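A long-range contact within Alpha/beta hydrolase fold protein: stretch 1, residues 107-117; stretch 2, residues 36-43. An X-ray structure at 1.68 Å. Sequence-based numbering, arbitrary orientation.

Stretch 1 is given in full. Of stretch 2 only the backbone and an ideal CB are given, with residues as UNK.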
ATOM      1  N   SER A 107       1.115  -4.065  -0.581  1.00 18.44           N
ATOM      2  CA  SER A 107       0.002  -5.012  -0.725  1.00 19.28           C
ATOM      3  C   SER A 107      -0.572  -5.020  -2.154  1.00 19.72           C
ATOM      4  O   SER A 107       0.187  -5.202  -3.147  1.00 18.73           O
ATOM      5  CB  SER A 107      -1.048  -4.646   0.352  1.00 20.89           C
ATOM      6  OG  SER A 107      -1.893  -5.747   0.664  1.00 24.41           O
ATOM      7  N   GLY A 108      -1.881  -4.792  -2.311  1.00 17.61           N
ATOM      8  CA  GLY A 108      -2.481  -4.701  -3.638  1.00 18.46           C
ATOM      9  C   GLY A 108      -2.036  -3.511  -4.495  1.00 17.76           C
ATOM     10  O   GLY A 108      -2.331  -3.484  -5.666  1.00 18.80           O
ATOM     11  N   GLY A 109      -1.233  -2.597  -3.959  1.00 16.49           N
ATOM     12  CA  GLY A 109      -0.571  -1.600  -4.809  1.00 17.57           C
ATOM     13  C   GLY A 109       0.615  -2.129  -5.637  1.00 17.71           C
ATOM     14  O   GLY A 109       1.141  -1.443  -6.509  1.00 18.01           O
ATOM     15  N   GLY A 110       1.073  -3.322  -5.295  1.00 17.53           N
ATOM     16  CA  GLY A 110       2.183  -3.942  -5.984  1.00 17.28           C
ATOM     17  C   GLY A 110       2.050  -4.082  -7.475  1.00 18.00           C
ATOM     18  O   GLY A 110       2.921  -3.650  -8.201  1.00 17.59           O
ATOM     19  N   PRO A 111       0.959  -4.728  -7.948  1.00 17.63           N
ATOM     20  CA  PRO A 111       1.000  -5.005  -9.357  1.00 17.67           C
ATOM     21  C   PRO A 111       1.157  -3.830 -10.295  1.00 17.65           C
ATOM     22  O   PRO A 111       1.958  -3.889 -11.223  1.00 17.98           O
ATOM     23  CB  PRO A 111      -0.302  -5.802  -9.592  1.00 17.71           C
ATOM     24  CG  PRO A 111      -0.492  -6.538  -8.312  1.00 18.22           C
ATOM     25  CD  PRO A 111      -0.061  -5.556  -7.260  1.00 18.90           C
ATOM     26  N   SER A 112       0.395  -2.770 -10.072  1.00 17.36           N
ATOM     27  CA  SER A 112       0.445  -1.587 -10.915  1.00 17.02           C
ATOM     28  C   SER A 112       1.805  -0.862 -10.715  1.00 17.39           C
ATOM     29  O   SER A 112       2.343  -0.296 -11.666  1.00 17.99           O
ATOM     30  CB  SER A 112      -0.702  -0.654 -10.585  1.00 17.88           C
ATOM     31  OG  SER A 112      -0.741  -0.196  -9.234  1.00 16.81           O
ATOM     32  N   SER A 113       2.345  -0.926  -9.526  1.00 16.57           N
ATOM     33  CA  SER A 113       3.650  -0.257  -9.254  1.00 17.20           C
ATOM     34  C   SER A 113       4.778  -1.028  -9.954  1.00 17.53           C
ATOM     35  O   SER A 113       5.688  -0.407 -10.580  1.00 19.70           O
ATOM     36  CB  SER A 113       3.896  -0.164  -7.769  1.00 17.03           C
ATOM     37  OG  SER A 113       2.887   0.597  -7.107  1.00 17.55           O
ATOM     38  N   TYR A 114       4.776  -2.369  -9.820  1.00 17.97           N
ATOM     39  CA  TYR A 114       5.724  -3.179 -10.541  1.00 18.18           C
ATOM     40  C   TYR A 114       5.613  -2.955 -12.051  1.00 19.00           C
ATOM     41  O   TYR A 114       6.664  -2.834 -12.734  1.00 20.34           O
ATOM     42  CB  TYR A 114       5.607  -4.645 -10.227  1.00 18.35           C
ATOM     43  CG  TYR A 114       6.088  -5.048  -8.855  1.00 17.43           C
ATOM     44  CD1 TYR A 114       7.373  -4.681  -8.384  1.00 17.36           C
ATOM     45  CD2 TYR A 114       5.269  -5.762  -8.002  1.00 18.00           C
ATOM     46  CE1 TYR A 114       7.830  -5.096  -7.165  1.00 18.59           C
ATOM     47  CE2 TYR A 114       5.716  -6.197  -6.751  1.00 18.30           C
ATOM     48  CZ  TYR A 114       6.987  -5.843  -6.318  1.00 19.24           C
ATOM     49  OH  TYR A 114       7.445  -6.253  -5.101  1.00 19.32           O
ATOM     50  N   ARG A 115       4.405  -2.886 -12.588  1.00 18.75           N
ATOM     51  CA  ARG A 115       4.274  -2.603 -14.022  1.00 19.18           C
ATOM     52  C   ARG A 115       4.862  -1.232 -14.444  1.00 19.42           C
ATOM     53  O   ARG A 115       5.415  -1.084 -15.551  1.00 19.71           O
ATOM     54  CB  ARG A 115       2.828  -2.730 -14.503  1.00 20.26           C
ATOM     55  CG  ARG A 115       2.272  -4.158 -14.541  1.00 21.87           C
ATOM     56  CD  ARG A 115       3.171  -5.137 -15.300  1.00 23.81           C
ATOM     57  NE  ARG A 115       3.193  -4.798 -16.721  1.00 25.34           N
ATOM     58  CZ  ARG A 115       4.110  -5.193 -17.583  1.00 27.52           C
ATOM     59  NH1 ARG A 115       5.208  -5.853 -17.186  1.00 27.26           N
ATOM     60  NH2 ARG A 115       3.962  -4.839 -18.857  1.00 29.52           N
ATOM     61  N   LEU A 116       4.680  -0.233 -13.599  1.00 18.39           N
ATOM     62  CA  LEU A 116       5.231   1.087 -13.872  1.00 19.09           C
ATOM     63  C   LEU A 116       6.761   0.989 -13.916  1.00 19.25           C
ATOM     64  O   LEU A 116       7.410   1.464 -14.852  1.00 19.62           O
ATOM     65  CB  LEU A 116       4.796   2.072 -12.788  1.00 18.58           C
ATOM     66  CG  LEU A 116       5.280   3.517 -12.995  1.00 18.95           C
ATOM     67  CD1 LEU A 116       4.676   4.143 -14.263  1.00 19.64           C
ATOM     68  CD2 LEU A 116       4.976   4.378 -11.801  1.00 19.87           C
ATOM     69  N   ALA A 117       7.353   0.333 -12.912  1.00 19.06           N
ATOM     70  CA  ALA A 117       8.805   0.189 -12.897  1.00 19.00           C
ATOM     71  C   ALA A 117       9.337  -0.657 -14.068  1.00 19.96           C
ATOM     72  O   ALA A 117      10.417  -0.373 -14.593  1.00 21.75           O
ATOM     73  CB  ALA A 117       9.304  -0.363 -11.542  1.00 18.98           C
ATOM     74  N   UNK A  36       7.425  11.297  -4.401  1.00 19.38           N
ATOM     75  CA  UNK A  36       7.140   9.860  -4.334  1.00 18.81           C
ATOM     76  C   UNK A  36       5.678   9.598  -4.630  1.00 18.62           C
ATOM     77  O   UNK A  36       4.801  10.178  -3.977  1.00 18.67           O
ATOM     78  CB  UNK A  36       7.509   9.294  -2.961  1.00 18.81           C
ATOM     79  N   UNK A  37       5.432   8.729  -5.601  1.00 17.31           N
ATOM     80  CA  UNK A  37       4.102   8.241  -5.872  1.00 17.46           C
ATOM     81  C   UNK A  37       3.799   7.135  -4.861  1.00 16.96           C
ATOM     82  O   UNK A  37       4.577   6.215  -4.712  1.00 17.95           O
ATOM     83  CB  UNK A  37       3.975   7.741  -7.312  1.00 17.46           C
ATOM     84  N   UNK A  38       2.718   7.287  -4.114  1.00 17.16           N
ATOM     85  CA  UNK A  38       2.335   6.373  -3.005  1.00 16.43           C
ATOM     86  C   UNK A  38       1.071   5.628  -3.466  1.00 16.78           C
ATOM     87  O   UNK A  38       0.060   6.281  -3.787  1.00 17.48           O
ATOM     88  CB  UNK A  38       2.089   7.130  -1.698  1.00 16.43           C
ATOM     89  N   UNK A  39       1.145   4.307  -3.468  1.00 16.49           N
ATOM     90  CA  UNK A  39       0.140   3.460  -4.109  1.00 16.17           C
ATOM     91  C   UNK A  39      -0.467   2.481  -3.093  1.00 18.01           C
ATOM     92  O   UNK A  39       0.181   1.543  -2.590  1.00 18.35           O
ATOM     93  CB  UNK A  39       0.757   2.696  -5.282  1.00 16.17           C
ATOM     94  N   UNK A  40      -1.726   2.726  -2.775  1.00 17.87           N
ATOM     95  CA  UNK A  40      -2.458   1.965  -1.765  1.00 18.25           C
ATOM     96  C   UNK A  40      -2.814   0.532  -2.192  1.00 18.15           C
ATOM     97  O   UNK A  40      -2.865   0.167  -3.384  1.00 17.98           O
ATOM     98  CB  UNK A  40      -3.742   2.716  -1.406  1.00 18.25           C
ATOM     99  N   UNK A  41      -3.162  -0.254  -1.183  1.00 19.66           N
ATOM    100  CA  UNK A  41      -3.586  -1.622  -1.371  1.00 18.03           C
ATOM    101  C   UNK A  41      -5.060  -1.846  -1.619  1.00 18.69           C
ATOM    102  O   UNK A  41      -5.764  -0.967  -2.127  1.00 19.23           O
ATOM    103  CB  UNK A  41      -3.175  -2.433  -0.141  1.00 18.03           C
ATOM    104  N   UNK A  42      -5.516  -3.049  -1.285  1.00 19.00           N
ATOM    105  CA  UNK A  42      -6.815  -3.534  -1.747  1.00 20.31           C
ATOM    106  C   UNK A  42      -7.664  -4.043  -0.585  1.00 22.51           C
ATOM    107  O   UNK A  42      -7.339  -5.097  -0.028  1.00 24.24           O
ATOM    108  CB  UNK A  42      -6.628  -4.643  -2.784  1.00 20.31           C
ATOM    109  N   UNK A  43      -8.739  -3.331  -0.206  1.00 21.70           N
ATOM    110  CA  UNK A  43      -9.126  -2.003  -0.716  1.00 21.77           C
ATOM    111  C   UNK A  43      -8.244  -0.926  -0.104  1.00 21.18           C
ATOM    112  O   UNK A  43      -7.384  -1.209   0.723  1.00 21.20           O
ATOM    113  CB  UNK A  43     -10.597  -1.711  -0.415  1.00 21.77           C
TER

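Stretch 1 meets its partner in two ways: two glycines, Gly108 and Gly109, bring bare backbone close to one end of stretch 2, and the helix sends Ser112, Ser113 and Leu116 toward the strand. The helix and strand axes run at 147° to each other, 9.5 Å apart at closest approach, so there is room for side chains between them.

Position 36 is extended, and its ideal CB finds nothing of stretch 1 within 5.5 Å. The contact sets no rule here; the residue is Val36, a natural strand former.

Position 37 is different. Its CA-to-CB bond points toward the helix, yet no atom of stretch 1 lies within 5.5 Å of the CB, so a short side chain would stop before the helix. What waits there is the aliphatic end of Leu116. A leucine, isoleucine or methionine would suit. The deposited residue is Leu37, with chi1 t and chi2 p, and its CD2 packs 4.0 Å from CD2 of Leu116, the sole pairing of apolar side chains across the contact.

Position 38 follows the alternation of a strand and points away. Extended phi and psi favor a beta-branched residue, and Val38 is one.

Position 39 turns toward the helix again, and here the space is tight. The ideal CB already sits 3.5 Å from OG of Ser113 and 4.3 Å from O of Gly109. These polar atoms might seem to invite a serine or threonine, but OG of Ser113 already donates to O of Gly109, 2.8 Å away within its own stretch. A compact apolar side chain, alanine or valine, is therefore equally reasonable. Val39 is found, with chi1 t. Its CG2 lies 3.4 Å from OG of Ser113 and its CG1 3.7 Å from O of Gly109, so the methyl groups cover a hydrogen bond that is made without them.

Position 40 sends its CB away, leaving the side chain free of stretch 1; the backbone makes the contact. Its O lies 3.2 Å from CA of Gly109, where an ideal CB on that glycine would clash. Many residues could serve. His40 turns ND1 back to donate to the backbone O of position 41 at 2.8 Å.

Position 41 has phi/psi of -88/-155, and an ideal CB would come a tight 3.1 Å from CB of Ser107. CA atoms of this position and Gly108 are 4.0 Å apart. Glycine fits best, though alanine is not excluded outright, and Gly41 is deposited.

Position 42 points sideways, its CB 4.2 Å from CA of Gly108. A small residue suits, polar or not. Ser42, chi1 m, brings OG to 3.4 Å from CA of Gly108, using space that a CB there would fill. Its N donates to water 1 at 2.7 Å, and the same water accepts from N of Gly108 at 3.1 Å, joining the two backbones.

Position 43 is out of reach, but a cis peptide precedes it, which strongly suggests proline: Pro43.

Stretch 2 (36-43) VLVVHGSP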
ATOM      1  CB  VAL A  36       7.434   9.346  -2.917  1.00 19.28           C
ATOM      2  CG1 VAL A  36       7.215   7.839  -2.840  1.00 19.23           C
ATOM      3  CG2 VAL A  36       8.837   9.745  -2.514  1.00 20.54           C
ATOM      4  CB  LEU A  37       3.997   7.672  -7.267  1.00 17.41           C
ATOM      5  CG  LEU A  37       2.690   6.955  -7.645  1.00 18.26           C
ATOM      6  CD1 LEU A  37       1.572   7.988  -7.828  1.00 18.91           C
ATOM      7  CD2 LEU A  37       2.925   6.083  -8.848  1.00 19.45           C
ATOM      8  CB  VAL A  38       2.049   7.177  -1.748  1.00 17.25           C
ATOM      9  CG1 VAL A  38       1.688   6.264  -0.594  1.00 17.99           C
ATOM     10  CG2 VAL A  38       3.279   7.958  -1.365  1.00 18.59           C
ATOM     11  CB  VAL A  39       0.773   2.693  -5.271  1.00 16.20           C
ATOM     12  CG1 VAL A  39      -0.316   1.968  -6.055  1.00 16.36           C
ATOM     13  CG2 VAL A  39       1.619   3.616  -6.177  1.00 17.54           C
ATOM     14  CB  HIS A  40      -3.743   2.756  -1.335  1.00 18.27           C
ATOM     15  CG  HIS A  40      -4.783   2.820  -2.382  1.00 18.69           C
ATOM     16  ND1 HIS A  40      -5.584   1.741  -2.707  1.00 18.91           N
ATOM     17  CD2 HIS A  40      -5.211   3.853  -3.161  1.00 18.40           C
ATOM     18  CE1 HIS A  40      -6.427   2.094  -3.659  1.00 18.92           C
ATOM     19  NE2 HIS A  40      -6.222   3.358  -3.952  1.00 18.61           N
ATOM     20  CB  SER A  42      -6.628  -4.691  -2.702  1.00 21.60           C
ATOM     21  OG  SER A  42      -5.815  -4.407  -3.814  1.00 22.36           O
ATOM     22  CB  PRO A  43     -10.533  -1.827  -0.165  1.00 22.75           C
ATOM     23  CG  PRO A  43     -10.459  -2.510   1.169  1.00 23.53           C
ATOM     24  CD  PRO A  43      -9.609  -3.744   0.911  1.00 23.84           C
TER
HETATM   25  O   HOH W   1      -4.258  -5.254  -0.342  1.00 30.86           O
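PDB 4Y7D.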